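Local structure of beta-d-glucoside glucohydrolase (Hypocrea jecorina, 3ZZ1) at residues N400-S405 and V517-V522; T180-Y185 and S677-A682; S249-S254 and R265-A270; G372-A377 and D457-G462. The protein probably hydrolyses terminal, non-reducing beta-D-glucosyl residues with release of beta-D-glucose, a step in the breakdown of cellulose. One frame throughout, in Å; residues are numbered along the deposited sequence. Where two conformers were deposited one is given.

Interaction 1: N400-S405 and V517-V522; sequences NTRASS and VLWGDV
Arg402 lies along the indole of Trp519 and ends on the carboxylate of Asp521. The arginine and tryptophan side chains run antiparallel to each other. CG of Arg402 sits over the indole face, 3.8 Å from the centroid of the five-membered ring of Trp519, a CH-pi contact. This CG is anti to the backbone N (chi1 -180°), and the bend at chi2 (62°) then carries the chain along the ring. The guanidinium stacks on Trp519 with the planes 26° apart, and the CB of Trp519 stands 3.8 Å above its centre.

Asp521 meets the guanidinium at its edge. The grip is end-on: NH1 of Arg402 donates to OD2 of Asp521 at 2.8 Å, and NH2 of Arg402 donates to OD1 of Asp521 at 2.9 Å. OD1 is met through its syn lone pair; OD2 is met on the syn side too, but by a donor well out of the carboxylate plane. Both bonds are nearly straight. They should help hold the guanidinium on the ring. With an alanine here in place of Arg402, the Asp521 carboxylate would probably lose its positive mate and the indole face its cover from CG and the guanidinium.

Ala403 adds a smaller apolar contact, its CB 4.0 Å from CZ2 of Trp519. Gly520 closes helix 510-518 with a Schellman motif. Both segments belong to the glycosyl hydrolase family 3 C-terminal domain. The contact ties the C-terminal part of helix 395-404 to the chain leaving helix 510-518. Ala403 also rests on Val410 of strand 409-413, at the edge of the six-stranded mixed sheet.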
loop_
_atom_site.group_PDB
_atom_site.type_symbol
_atom_site.label_atom_id
_atom_site.label_comp_id
_atom_site.label_asym_id
_atom_site.label_seq_id
_atom_site.Cartn_x
_atom_site.Cartn_y
_atom_site.Cartn_z
ATOM N N ASN A 400 -18.294 -23.074 -8.983
ATOM C CA ASN A 400 -18.946 -24.128 -9.759
ATOM C C ASN A 400 -18.191 -25.463 -9.697
ATOM O O ASN A 400 -18.802 -26.507 -9.487
ATOM C CB ASN A 400 -19.146 -23.679 -11.213
ATOM C CG ASN A 400 -20.019 -24.636 -12.019
ATOM O OD1 ASN A 400 -20.935 -25.266 -11.489
ATOM N ND2 ASN A 400 -19.739 -24.737 -13.317
ATOM N N THR A 401 -16.868 -25.415 -9.863
ATOM C CA THR A 401 -16.023 -26.615 -9.766
ATOM C C THR A 401 -16.097 -27.273 -8.384
ATOM O O THR A 401 -16.242 -28.497 -8.288
ATOM C CB THR A 401 -14.554 -26.307 -10.124
ATOM O OG1 THR A 401 -14.479 -25.901 -11.494
ATOM C CG2 THR A 401 -13.655 -27.533 -9.920
ATOM N N ARG A 402 -16.004 -26.472 -7.325
ATOM C CA ARG A 402 -15.998 -27.011 -5.961
ATOM C C ARG A 402 -17.358 -27.583 -5.573
ATOM O O ARG A 402 -17.437 -28.639 -4.948
ATOM C CB ARG A 402 -15.535 -25.956 -4.945
ATOM C CG ARG A 402 -15.486 -26.435 -3.482
ATOM C CD ARG A 402 -14.495 -27.586 -3.271
ATOM N NE ARG A 402 -14.440 -28.041 -1.878
ATOM C CZ ARG A 402 -13.512 -27.666 -0.998
ATOM N NH1 ARG A 402 -12.550 -26.820 -1.350
ATOM N NH2 ARG A 402 -13.543 -28.140 0.240
ATOM N N ALA A 403 -18.420 -26.882 -5.953
ATOM C CA ALA A 403 -19.778 -27.301 -5.628
ATOM C C ALA A 403 -20.213 -28.539 -6.420
ATOM O O ALA A 403 -20.840 -29.440 -5.860
ATOM C CB ALA A 403 -20.753 -26.153 -5.834
ATOM N N SER A 404 -19.874 -28.582 -7.709
ATOM C CA SER A 404 -20.186 -29.734 -8.564
ATOM C C SER A 404 -19.502 -31.010 -8.077
ATOM O O SER A 404 -20.040 -32.111 -8.240
ATOM C CB SER A 404 -19.787 -29.467 -10.021
ATOM O OG SER A 404 -20.464 -28.339 -10.550
ATOM N N SER A 405 -18.322 -30.853 -7.475
ATOM C CA SER A 405 -17.544 -31.980 -6.961
ATOM C C SER A 405 -18.183 -32.647 -5.740
ATOM O O SER A 405 -17.786 -33.747 -5.361
ATOM C CB SER A 405 -16.113 -31.540 -6.628
ATOM O OG SER A 405 -16.060 -30.894 -5.368
ATOM N N VAL A 517 -11.762 -19.992 1.492
ATOM C CA VAL A 517 -12.442 -19.417 2.649
ATOM C C VAL A 517 -13.902 -19.872 2.750
ATOM O O VAL A 517 -14.331 -20.324 3.811
ATOM C CB VAL A 517 -12.308 -17.868 2.667
ATOM C CG1 VAL A 517 -13.303 -17.235 3.622
ATOM C CG2 VAL A 517 -10.888 -17.469 3.043
ATOM N N LEU A 518 -14.648 -19.768 1.647
ATOM C CA LEU A 518 -16.078 -20.110 1.627
ATOM C C LEU A 518 -16.366 -21.540 2.084
ATOM O O LEU A 518 -17.323 -21.770 2.817
ATOM C CB LEU A 518 -16.702 -19.874 0.244
ATOM C CG LEU A 518 -16.988 -18.454 -0.270
ATOM C CD1 LEU A 518 -17.664 -18.539 -1.631
ATOM C CD2 LEU A 518 -17.838 -17.624 0.690
ATOM N N TRP A 519 -15.538 -22.487 1.646
ATOM C CA TRP A 519 -15.696 -23.893 2.028
ATOM C C TRP A 519 -14.908 -24.278 3.284
ATOM O O TRP A 519 -14.973 -25.419 3.743
ATOM C CB TRP A 519 -15.388 -24.825 0.849
ATOM C CG TRP A 519 -16.631 -25.201 0.072
ATOM C CD1 TRP A 519 -17.428 -26.301 0.272
ATOM C CD2 TRP A 519 -17.229 -24.467 -1.004
ATOM N NE1 TRP A 519 -18.479 -26.299 -0.621
ATOM C CE2 TRP A 519 -18.381 -25.186 -1.417
ATOM C CE3 TRP A 519 -16.907 -23.274 -1.665
ATOM C CZ2 TRP A 519 -19.207 -24.749 -2.458
ATOM C CZ3 TRP A 519 -17.728 -22.844 -2.706
ATOM C CH2 TRP A 519 -18.865 -23.582 -3.088
ATOM N N GLY A 520 -14.174 -23.315 3.834
ATOM C CA GLY A 520 -13.458 -23.503 5.090
ATOM C C GLY A 520 -12.230 -24.393 5.041
ATOM O O GLY A 520 -11.853 -24.970 6.057
ATOM N N ASP A 521 -11.611 -24.507 3.869
ATOM C CA ASP A 521 -10.300 -25.149 3.744
ATOM C C ASP A 521 -9.297 -24.383 4.608
ATOM O O ASP A 521 -8.427 -24.975 5.239
ATOM C CB ASP A 521 -9.834 -25.170 2.287
ATOM C CG ASP A 521 -10.623 -26.145 1.422
ATOM O OD1 ASP A 521 -11.556 -26.802 1.929
ATOM O OD2 ASP A 521 -10.305 -26.257 0.222
ATOM N N VAL A 522 -9.427 -23.060 4.621
ATOM C CA VAL A 522 -8.761 -22.223 5.615
ATOM C C VAL A 522 -9.808 -21.329 6.281
ATOM O O VAL A 522 -10.844 -21.017 5.683
ATOM C CB VAL A 522 -7.625 -21.352 5.005
ATOM C CG1 VAL A 522 -6.652 -22.207 4.198
ATOM C CG2 VAL A 522 -8.198 -20.230 4.147
#

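Interaction 2: T180-Y185 and S677-A682; sequences TLHELY and SYWDTA
His182 and Trp679 form an offset stack. The imidazole lies over the indole with planes 11° apart, and its centroid is 3.8 Å from that of the five-membered ring of Trp679. CB of His182 adds a CH-pi contact over the same ring. The overlap continues onto the benzene part, where CE1 of His182 is 3.3 Å from CZ2 of Trp679.

Beside the stack, the backbone N of Trp679 donates to OE1 of Glu183 at 2.8 Å. The N-H points almost straight at the oxygen, but from above the carboxylate plane. Chi1 of Glu183 (-168°) and an extended chain carry the carboxylate out to the strand. A water lies 2.6 Å from OE2 of Glu183 and 3.1 Å from O of Ser677.

The contact joins helix 178-194 of the TIM-barrel-like N-terminal domain to edge strand 678-680 in the fibronectin type III-like region.

Further out, Tyr217 bonds NE2 of His182, and Asp178 accepts from NE1 of Trp679. An alanine at Trp679 is likely to uncover a face of the His182 ring and leave Asp178 without its indole donor. Arg179 forms a salt bridge with OE1 of Glu183, the oxygen that also takes the N-H of Trp679, and so helps place it.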
loop_
_atom_site.group_PDB
_atom_site.type_symbol
_atom_site.label_atom_id
_atom_site.label_comp_id
_atom_site.label_asym_id
_atom_site.label_seq_id
_atom_site.Cartn_x
_atom_site.Cartn_y
_atom_site.Cartn_z
ATOM N N THR A 180 1.997 17.151 11.735
ATOM C CA THR A 180 1.197 16.260 10.897
ATOM C C THR A 180 2.006 15.739 9.712
ATOM O O THR A 180 1.974 14.542 9.409
ATOM C CB THR A 180 -0.090 16.954 10.388
ATOM O OG1 THR A 180 -0.879 17.371 11.507
ATOM C CG2 THR A 180 -0.925 16.007 9.530
ATOM N N LEU A 181 2.730 16.641 9.051
ATOM C CA LEU A 181 3.575 16.270 7.924
ATOM C C LEU A 181 4.556 15.165 8.310
ATOM O O LEU A 181 4.693 14.181 7.586
ATOM C CB LEU A 181 4.319 17.492 7.359
ATOM C CG LEU A 181 5.380 17.240 6.272
ATOM C CD1 LEU A 181 4.760 16.648 5.014
ATOM C CD2 LEU A 181 6.141 18.509 5.934
ATOM N N HIS A 182 5.203 15.327 9.465
ATOM C CA HIS A 182 6.265 14.424 9.915
ATOM C C HIS A 182 5.750 13.137 10.555
ATOM O O HIS A 182 6.230 12.048 10.242
ATOM C CB HIS A 182 7.164 15.134 10.924
ATOM C CG HIS A 182 8.128 16.095 10.306
ATOM N ND1 HIS A 182 9.384 15.719 9.884
ATOM C CD2 HIS A 182 8.026 17.421 10.053
ATOM C CE1 HIS A 182 10.010 16.767 9.383
ATOM N NE2 HIS A 182 9.213 17.815 9.481
ATOM N N GLU A 183 4.789 13.280 11.462
ATOM C CA GLU A 183 4.386 12.203 12.361
ATOM C C GLU A 183 3.384 11.226 11.738
ATOM O O GLU A 183 3.283 10.072 12.164
ATOM C CB GLU A 183 3.825 12.795 13.655
ATOM C CG GLU A 183 3.625 11.800 14.779
ATOM C CD GLU A 183 3.288 12.480 16.088
ATOM O OE1 GLU A 183 3.956 13.486 16.432
ATOM O OE2 GLU A 183 2.358 12.007 16.774
ATOM N N LEU A 184 2.645 11.697 10.741
ATOM C CA LEU A 184 1.655 10.864 10.067
ATOM C C LEU A 184 2.116 10.473 8.665
ATOM O O LEU A 184 2.321 9.293 8.373
ATOM C CB LEU A 184 0.289 11.572 10.023
ATOM C CG LEU A 184 -0.922 10.829 9.432
ATOM C CD1 LEU A 184 -1.129 9.459 10.055
ATOM C CD2 LEU A 184 -2.184 11.656 9.573
ATOM N N TYR A 185 2.297 11.470 7.805
ATOM C CA TYR A 185 2.547 11.212 6.386
ATOM C C TYR A 185 3.980 10.816 6.029
ATOM O O TYR A 185 4.176 9.925 5.202
ATOM C CB TYR A 185 2.024 12.368 5.531
ATOM C CG TYR A 185 0.532 12.529 5.714
ATOM C CD1 TYR A 185 -0.360 11.657 5.090
ATOM C CD2 TYR A 185 0.012 13.516 6.551
ATOM C CE1 TYR A 185 -1.728 11.781 5.271
ATOM C CE2 TYR A 185 -1.358 13.647 6.740
ATOM C CZ TYR A 185 -2.220 12.771 6.095
ATOM O OH TYR A 185 -3.576 12.881 6.274
ATOM N N SER A 677 7.526 7.899 20.413
ATOM C CA SER A 677 7.887 9.295 20.153
ATOM C C SER A 677 6.808 10.093 19.420
ATOM O O SER A 677 5.970 9.530 18.715
ATOM C CB SER A 677 9.194 9.365 19.351
ATOM O OG SER A 677 10.248 8.699 20.024
ATOM N N TYR A 678 6.843 11.411 19.603
ATOM C CA TYR A 678 6.069 12.347 18.799
ATOM C C TYR A 678 7.067 13.330 18.179
ATOM O O TYR A 678 8.185 13.482 18.678
ATOM C CB TYR A 678 5.028 13.083 19.658
ATOM C CG TYR A 678 5.642 14.004 20.690
ATOM C CD1 TYR A 678 6.007 13.528 21.944
ATOM C CD2 TYR A 678 5.881 15.349 20.398
ATOM C CE1 TYR A 678 6.590 14.358 22.885
ATOM C CE2 TYR A 678 6.462 16.195 21.333
ATOM C CZ TYR A 678 6.813 15.693 22.574
ATOM O OH TYR A 678 7.386 16.516 23.507
ATOM N N TRP A 679 6.676 13.984 17.090
ATOM C CA TRP A 679 7.545 14.964 16.440
ATOM C C TRP A 679 7.348 16.336 17.077
ATOM O O TRP A 679 6.246 16.881 17.044
ATOM C CB TRP A 679 7.244 15.026 14.942
ATOM C CG TRP A 679 8.029 16.077 14.194
ATOM C CD1 TRP A 679 7.585 17.308 13.804
ATOM C CD2 TRP A 679 9.384 15.976 13.741
ATOM N NE1 TRP A 679 8.578 17.981 13.137
ATOM C CE2 TRP A 679 9.693 17.186 13.082
ATOM C CE3 TRP A 679 10.367 14.978 13.825
ATOM C CZ2 TRP A 679 10.948 17.430 12.508
ATOM C CZ3 TRP A 679 11.619 15.221 13.258
ATOM C CH2 TRP A 679 11.895 16.438 12.605
ATOM N N ASP A 680 8.411 16.880 17.664
ATOM C CA ASP A 680 8.381 18.238 18.211
ATOM C C ASP A 680 8.823 19.214 17.129
ATOM O O ASP A 680 9.978 19.174 16.693
ATOM C CB ASP A 680 9.278 18.361 19.447
ATOM C CG ASP A 680 9.295 19.775 20.015
ATOM O OD1 ASP A 680 8.307 20.166 20.669
ATOM O OD2 ASP A 680 10.294 20.498 19.805
ATOM N N THR A 681 7.896 20.079 16.710
ATOM C CA THR A 681 8.148 21.022 15.615
ATOM C C THR A 681 9.247 22.039 15.928
ATOM O O THR A 681 10.138 22.250 15.106
ATOM C CB THR A 681 6.844 21.737 15.110
ATOM O OG1 THR A 681 7.187 22.824 14.238
ATOM C CG2 THR A 681 6.005 22.276 16.260
ATOM N N ALA A 682 9.197 22.651 17.110
ATOM C CA ALA A 682 10.166 23.686 17.489
ATOM C C ALA A 682 11.618 23.222 17.400
ATOM O O ALA A 682 12.461 23.931 16.860
ATOM C CB ALA A 682 9.851 24.242 18.884
HETATM O O HOH W 1 3.033 9.775 17.903
#

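Interaction 3: S249-S254 and R265-A270; sequences SGLDMS and RLWGPA
Trp267 pushes the six-membered end of its indole against the backbone of residues 251-254. Two carbonyl oxygens lie at the ring edge, near its plane. O of Leu251 is 3.4 Å from CH2 of Trp267, and O of Asp252 is 3.5 Å from CZ3 of Trp267. The ring therefore turns C-H groups, with their slight positive charge, toward the two oxygens. No direct hydrogen bond joins the segments.

Two side chains add to this. Leu251 crosses the end of the indole at a slant, its CG 3.7 Å from CH2 of Trp267. Ser254 brings its methylene rather than its hydroxyl to the ring, with CB 3.5 Å from CE3 of Trp267. Chi1 of Ser254 (-178°) turns OG off the ring, to where a water connects it to the other segment: the water donates to OG of Ser254 at 2.7 Å and accepts from the backbone N of Trp267 at 3.1 Å.

Both segments belong to the TIM-barrel-like N-terminal domain. Gly250 has the positive phi of a Schellman motif after helix 244-249, and Gly268 is the N-cap of helix 269-276. Trp267, just before that cap, thus pins the start of the second helix to the chain that leaves the first.

The polar atoms have further partners. NE1 of Trp267 donates to O of Thr243, and Gln240 bonds the hydroxyl of Ser254. The buried carboxylate of Asp252 forms salt bridges with Lys224 and Arg284. Arg284 also bonds O of Leu251, one of the two oxygens at the indole edge. Met288 of helix 282-298 touches Trp267.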
loop_
_atom_site.group_PDB
_atom_site.type_symbol
_atom_site.label_atom_id
_atom_site.label_comp_id
_atom_site.label_asym_id
_atom_site.label_seq_id
_atom_site.Cartn_x
_atom_site.Cartn_y
_atom_site.Cartn_z
ATOM N N SER A 249 16.686 22.387 -5.147
ATOM C CA SER A 249 15.881 21.951 -4.007
ATOM C C SER A 249 16.206 20.524 -3.561
ATOM O O SER A 249 15.861 20.129 -2.447
ATOM C CB SER A 249 14.391 22.082 -4.316
ATOM O OG SER A 249 14.015 23.444 -4.379
ATOM N N GLY A 250 16.863 19.759 -4.429
ATOM C CA GLY A 250 17.221 18.381 -4.121
ATOM C C GLY A 250 16.673 17.315 -5.056
ATOM O O GLY A 250 16.789 16.122 -4.764
ATOM N N LEU A 251 16.076 17.730 -6.176
ATOM C CA LEU A 251 15.683 16.780 -7.226
ATOM C C LEU A 251 16.919 16.171 -7.895
ATOM O O LEU A 251 17.897 16.875 -8.158
ATOM C CB LEU A 251 14.792 17.447 -8.277
ATOM C CG LEU A 251 14.240 16.537 -9.382
ATOM C CD1 LEU A 251 13.410 15.402 -8.790
ATOM C CD2 LEU A 251 13.429 17.342 -10.371
ATOM N N ASP A 252 16.858 14.869 -8.173
ATOM C CA ASP A 252 17.995 14.124 -8.711
ATOM C C ASP A 252 17.760 13.556 -10.106
ATOM O O ASP A 252 18.718 13.306 -10.838
ATOM C CB ASP A 252 18.373 12.977 -7.768
ATOM C CG ASP A 252 18.768 13.458 -6.389
ATOM O OD1 ASP A 252 19.609 14.374 -6.295
ATOM O OD2 ASP A 252 18.246 12.910 -5.397
ATOM N N MET A 253 16.493 13.350 -10.472
ATOM C CA MET A 253 16.166 12.671 -11.722
ATOM C C MET A 253 14.875 13.185 -12.362
ATOM O O MET A 253 13.817 13.205 -11.736
ATOM C CB MET A 253 16.107 11.148 -11.521
ATOM C CG MET A 253 16.120 10.357 -12.830
ATOM S SD MET A 253 15.999 8.568 -12.633
ATOM C CE MET A 253 17.690 8.144 -12.246
ATOM N N SER A 254 14.993 13.594 -13.621
ATOM C CA SER A 254 13.882 14.129 -14.387
ATOM C C SER A 254 13.198 13.015 -15.182
ATOM O O SER A 254 13.727 12.549 -16.194
ATOM C CB SER A 254 14.398 15.217 -15.329
ATOM O OG SER A 254 13.340 15.799 -16.059
ATOM N N ARG A 265 11.041 19.771 -21.680
ATOM C CA ARG A 265 12.322 19.125 -21.393
ATOM C C ARG A 265 13.165 20.071 -20.537
ATOM O O ARG A 265 13.965 20.854 -21.055
ATOM C CB ARG A 265 13.060 18.731 -22.683
ATOM C CG ARG A 265 14.248 17.780 -22.445
ATOM C CD ARG A 265 15.033 17.451 -23.716
ATOM N NE ARG A 265 14.272 16.635 -24.665
ATOM C CZ ARG A 265 14.195 15.305 -24.636
ATOM N NH1 ARG A 265 14.820 14.607 -23.696
ATOM N NH2 ARG A 265 13.474 14.666 -25.547
ATOM N N LEU A 266 12.966 19.984 -19.221
ATOM C CA LEU A 266 13.533 20.948 -18.280
ATOM C C LEU A 266 14.981 20.676 -17.914
ATOM O O LEU A 266 15.717 21.595 -17.567
ATOM C CB LEU A 266 12.677 21.037 -17.018
ATOM C CG LEU A 266 11.307 21.689 -17.216
ATOM C CD1 LEU A 266 10.382 21.324 -16.069
ATOM C CD2 LEU A 266 11.421 23.213 -17.384
ATOM N N TRP A 267 15.381 19.412 -17.974
ATOM C CA TRP A 267 16.783 19.067 -17.829
ATOM C C TRP A 267 17.361 18.723 -19.204
ATOM O O TRP A 267 16.998 19.367 -20.190
ATOM C CB TRP A 267 16.973 17.981 -16.764
ATOM C CG TRP A 267 16.906 18.537 -15.353
ATOM C CD1 TRP A 267 16.645 19.836 -14.989
ATOM C CD2 TRP A 267 17.070 17.809 -14.127
ATOM N NE1 TRP A 267 16.660 19.959 -13.624
ATOM C CE2 TRP A 267 16.920 18.733 -13.068
ATOM C CE3 TRP A 267 17.348 16.469 -13.823
ATOM C CZ2 TRP A 267 17.019 18.357 -11.727
ATOM C CZ3 TRP A 267 17.451 16.096 -12.488
ATOM C CH2 TRP A 267 17.286 17.036 -11.457
ATOM N N GLY A 268 18.246 17.738 -19.287
ATOM C CA GLY A 268 18.950 17.474 -20.539
ATOM C C GLY A 268 19.744 18.708 -20.951
ATOM O O GLY A 268 20.497 19.251 -20.141
ATOM N N PRO A 269 19.558 19.183 -22.201
ATOM C CA PRO A 269 20.296 20.362 -22.666
ATOM C C PRO A 269 20.071 21.593 -21.783
ATOM O O PRO A 269 21.004 22.371 -21.571
ATOM C CB PRO A 269 19.742 20.596 -24.078
ATOM C CG PRO A 269 19.209 19.262 -24.502
ATOM C CD PRO A 269 18.646 18.664 -23.240
ATOM N N ALA A 270 18.854 21.755 -21.262
ATOM C CA ALA A 270 18.539 22.872 -20.372
ATOM C C ALA A 270 19.308 22.799 -19.048
ATOM O O ALA A 270 19.714 23.836 -18.514
ATOM C CB ALA A 270 17.043 22.969 -20.130
HETATM O O HOH W 2 13.994 16.669 -18.584
#

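Interaction 4: G372-A377 and D457-G462; sequences GCDDGA and DPWHNG
The His460 imidazole presents its edge to the backbone carbonyl of Asp374, while CB of Trp459 sits over one face, 4.0 Å above the plane and toward the rim. The Trp459 indole has O of Asp457 at its edge, in the ring plane. The Asp374 carboxylate approaches this indole obliquely, with the two planes 64° apart.

The one hydrogen bond across the contact runs from NE2 of His460 to O of Asp374, at 2.8 Å. The donor lies in the carbonyl plane. The bond is bent, with an N-H...O angle of 144°, and the oxygen is somewhat tilted out of the imidazole plane.

Asp374 also meets the indole through its side chain. Chi1 near -174° swings the carboxylate away from the aspartate's own N and brings OD2 beside the benzene part of Trp459. CB of Asp374 is 3.7 Å from CE3 of Trp459, and OD2 of Asp374 is equally near that carbon. OD2 is 3.6 Å from NE2 of His460, and it has a hydrogen bond to Thr436 of strand 430-437.

Both segments are loops in the C-terminal domain. Trp459 to Gly462 form a type I' turn that leads into helix 462-472, and Trp459 pairs through its backbone with Thr436. Cys373, next to Asp374, is tied to Cys368 by a disulfide.

Because NE2 of His460 donates, it must carry a proton. The bond to a neutral carbonyl does not show whether the ring is charged, although the nearby Asp374 carboxylate would probably favour a positive imidazole.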
loop_
_atom_site.group_PDB
_atom_site.type_symbol
_atom_site.label_atom_id
_atom_site.label_comp_id
_atom_site.label_asym_id
_atom_site.label_seq_id
_atom_site.Cartn_x
_atom_site.Cartn_y
_atom_site.Cartn_z
ATOM N N GLY A 372 -8.852 0.292 -16.634
ATOM C CA GLY A 372 -9.850 1.357 -16.475
ATOM C C GLY A 372 -11.273 0.889 -16.733
ATOM O O GLY A 372 -11.962 1.420 -17.610
ATOM N N CYS A 373 -11.703 -0.118 -15.975
ATOM C CA CYS A 373 -13.071 -0.638 -16.044
ATOM C C CYS A 373 -13.342 -1.576 -14.876
ATOM O O CYS A 373 -12.426 -2.223 -14.348
ATOM C CB CYS A 373 -13.353 -1.349 -17.378
ATOM S SG CYS A 373 -12.718 -3.045 -17.520
ATOM N N ASP A 374 -14.605 -1.615 -14.466
ATOM C CA ASP A 374 -15.080 -2.575 -13.486
ATOM C C ASP A 374 -16.090 -3.479 -14.188
ATOM O O ASP A 374 -17.293 -3.415 -13.937
ATOM C CB ASP A 374 -15.708 -1.857 -12.283
ATOM C CG ASP A 374 -16.095 -2.810 -11.165
ATOM O OD1 ASP A 374 -15.613 -3.963 -11.154
ATOM O OD2 ASP A 374 -16.889 -2.407 -10.293
ATOM N N ASP A 375 -15.587 -4.311 -15.093
ATOM C CA ASP A 375 -16.449 -5.174 -15.893
ATOM C C ASP A 375 -16.161 -6.638 -15.592
ATOM O O ASP A 375 -15.086 -7.148 -15.909
ATOM C CB ASP A 375 -16.272 -4.879 -17.383
ATOM C CG ASP A 375 -17.264 -5.634 -18.246
ATOM O OD1 ASP A 375 -18.474 -5.310 -18.203
ATOM O OD2 ASP A 375 -16.828 -6.552 -18.966
ATOM N N GLY A 376 -17.131 -7.307 -14.981
ATOM C CA GLY A 376 -16.930 -8.661 -14.498
ATOM C C GLY A 376 -16.073 -8.624 -13.247
ATOM O O GLY A 376 -15.933 -7.571 -12.622
ATOM N N ALA A 377 -15.490 -9.767 -12.895
ATOM C CA ALA A 377 -14.685 -9.879 -11.681
ATOM C C ALA A 377 -13.591 -8.811 -11.618
ATOM O O ALA A 377 -12.908 -8.540 -12.618
ATOM C CB ALA A 377 -14.091 -11.270 -11.559
ATOM N N ASP A 457 -21.012 3.975 -2.236
ATOM C CA ASP A 457 -22.006 2.957 -2.576
ATOM C C ASP A 457 -21.415 1.889 -3.498
ATOM O O ASP A 457 -20.460 2.166 -4.236
ATOM C CB ASP A 457 -23.227 3.600 -3.252
ATOM C CG ASP A 457 -23.992 4.535 -2.323
ATOM O OD1 ASP A 457 -23.969 4.311 -1.098
ATOM O OD2 ASP A 457 -24.614 5.498 -2.818
ATOM N N PRO A 458 -21.980 0.664 -3.466
ATOM C CA PRO A 458 -21.577 -0.342 -4.439
ATOM C C PRO A 458 -21.887 0.141 -5.850
ATOM O O PRO A 458 -22.895 0.820 -6.057
ATOM C CB PRO A 458 -22.465 -1.542 -4.093
ATOM C CG PRO A 458 -22.835 -1.343 -2.674
ATOM C CD PRO A 458 -22.965 0.131 -2.506
ATOM N N TRP A 459 -21.008 -0.186 -6.794
ATOM C CA TRP A 459 -21.224 0.102 -8.204
ATOM C C TRP A 459 -22.311 -0.810 -8.768
ATOM O O TRP A 459 -22.736 -1.765 -8.106
ATOM C CB TRP A 459 -19.929 -0.117 -8.983
ATOM C CG TRP A 459 -18.898 0.972 -8.838
ATOM C CD1 TRP A 459 -18.615 1.700 -7.716
ATOM C CD2 TRP A 459 -17.985 1.424 -9.849
ATOM N NE1 TRP A 459 -17.595 2.590 -7.970
ATOM C CE2 TRP A 459 -17.186 2.440 -9.269
ATOM C CE3 TRP A 459 -17.768 1.075 -11.190
ATOM C CZ2 TRP A 459 -16.190 3.115 -9.987
ATOM C CZ3 TRP A 459 -16.776 1.747 -11.904
ATOM C CH2 TRP A 459 -15.998 2.756 -11.295
ATOM N N HIS A 460 -22.756 -0.512 -9.989
ATOM C CA HIS A 460 -23.686 -1.371 -10.734
ATOM C C HIS A 460 -24.938 -1.755 -9.949
ATOM O O HIS A 460 -25.419 -2.890 -10.053
ATOM C CB HIS A 460 -22.993 -2.656 -11.199
ATOM C CG HIS A 460 -21.688 -2.434 -11.892
ATOM N ND1 HIS A 460 -21.542 -1.561 -12.949
ATOM C CD2 HIS A 460 -20.474 -2.996 -11.696
ATOM C CE1 HIS A 460 -20.290 -1.587 -13.364
ATOM N NE2 HIS A 460 -19.621 -2.450 -12.622
ATOM N N ASN A 461 -25.449 -0.818 -9.154
ATOM C CA ASN A 461 -26.703 -1.013 -8.429
ATOM C C ASN A 461 -26.647 -2.178 -7.431
ATOM O O ASN A 461 -27.652 -2.850 -7.179
ATOM C CB ASN A 461 -27.855 -1.206 -9.427
ATOM C CG ASN A 461 -28.983 -0.226 -9.203
ATOM O OD1 ASN A 461 -28.770 0.993 -9.205
ATOM N ND2 ASN A 461 -30.196 -0.746 -9.023
ATOM N N GLY A 462 -25.460 -2.399 -6.870
ATOM C CA GLY A 462 -25.202 -3.501 -5.944
ATOM C C GLY A 462 -26.148 -3.581 -4.762
ATOM O O GLY A 462 -26.564 -4.673 -4.371
#

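In the fold
Interactions 2, 3 and 4 are buried, while interaction 1 is only partly so. Interactions 1 and 4 lie in the C-terminal domain. Their segments alternate along the chain, yet their nearest atoms are about 13 Å apart. Interaction 3 stays within the N-terminal domain and closes a short loop. Interaction 2 spans 491 residues, joins two domains and encloses the other three along the chain. No two of the contacts share a helix or strand. A tryptophan takes part in each, but the chemistry differs with place. The direct charge pair across segments belongs to the partly exposed interaction 1; the buried contacts rely more on rings and backbone groups.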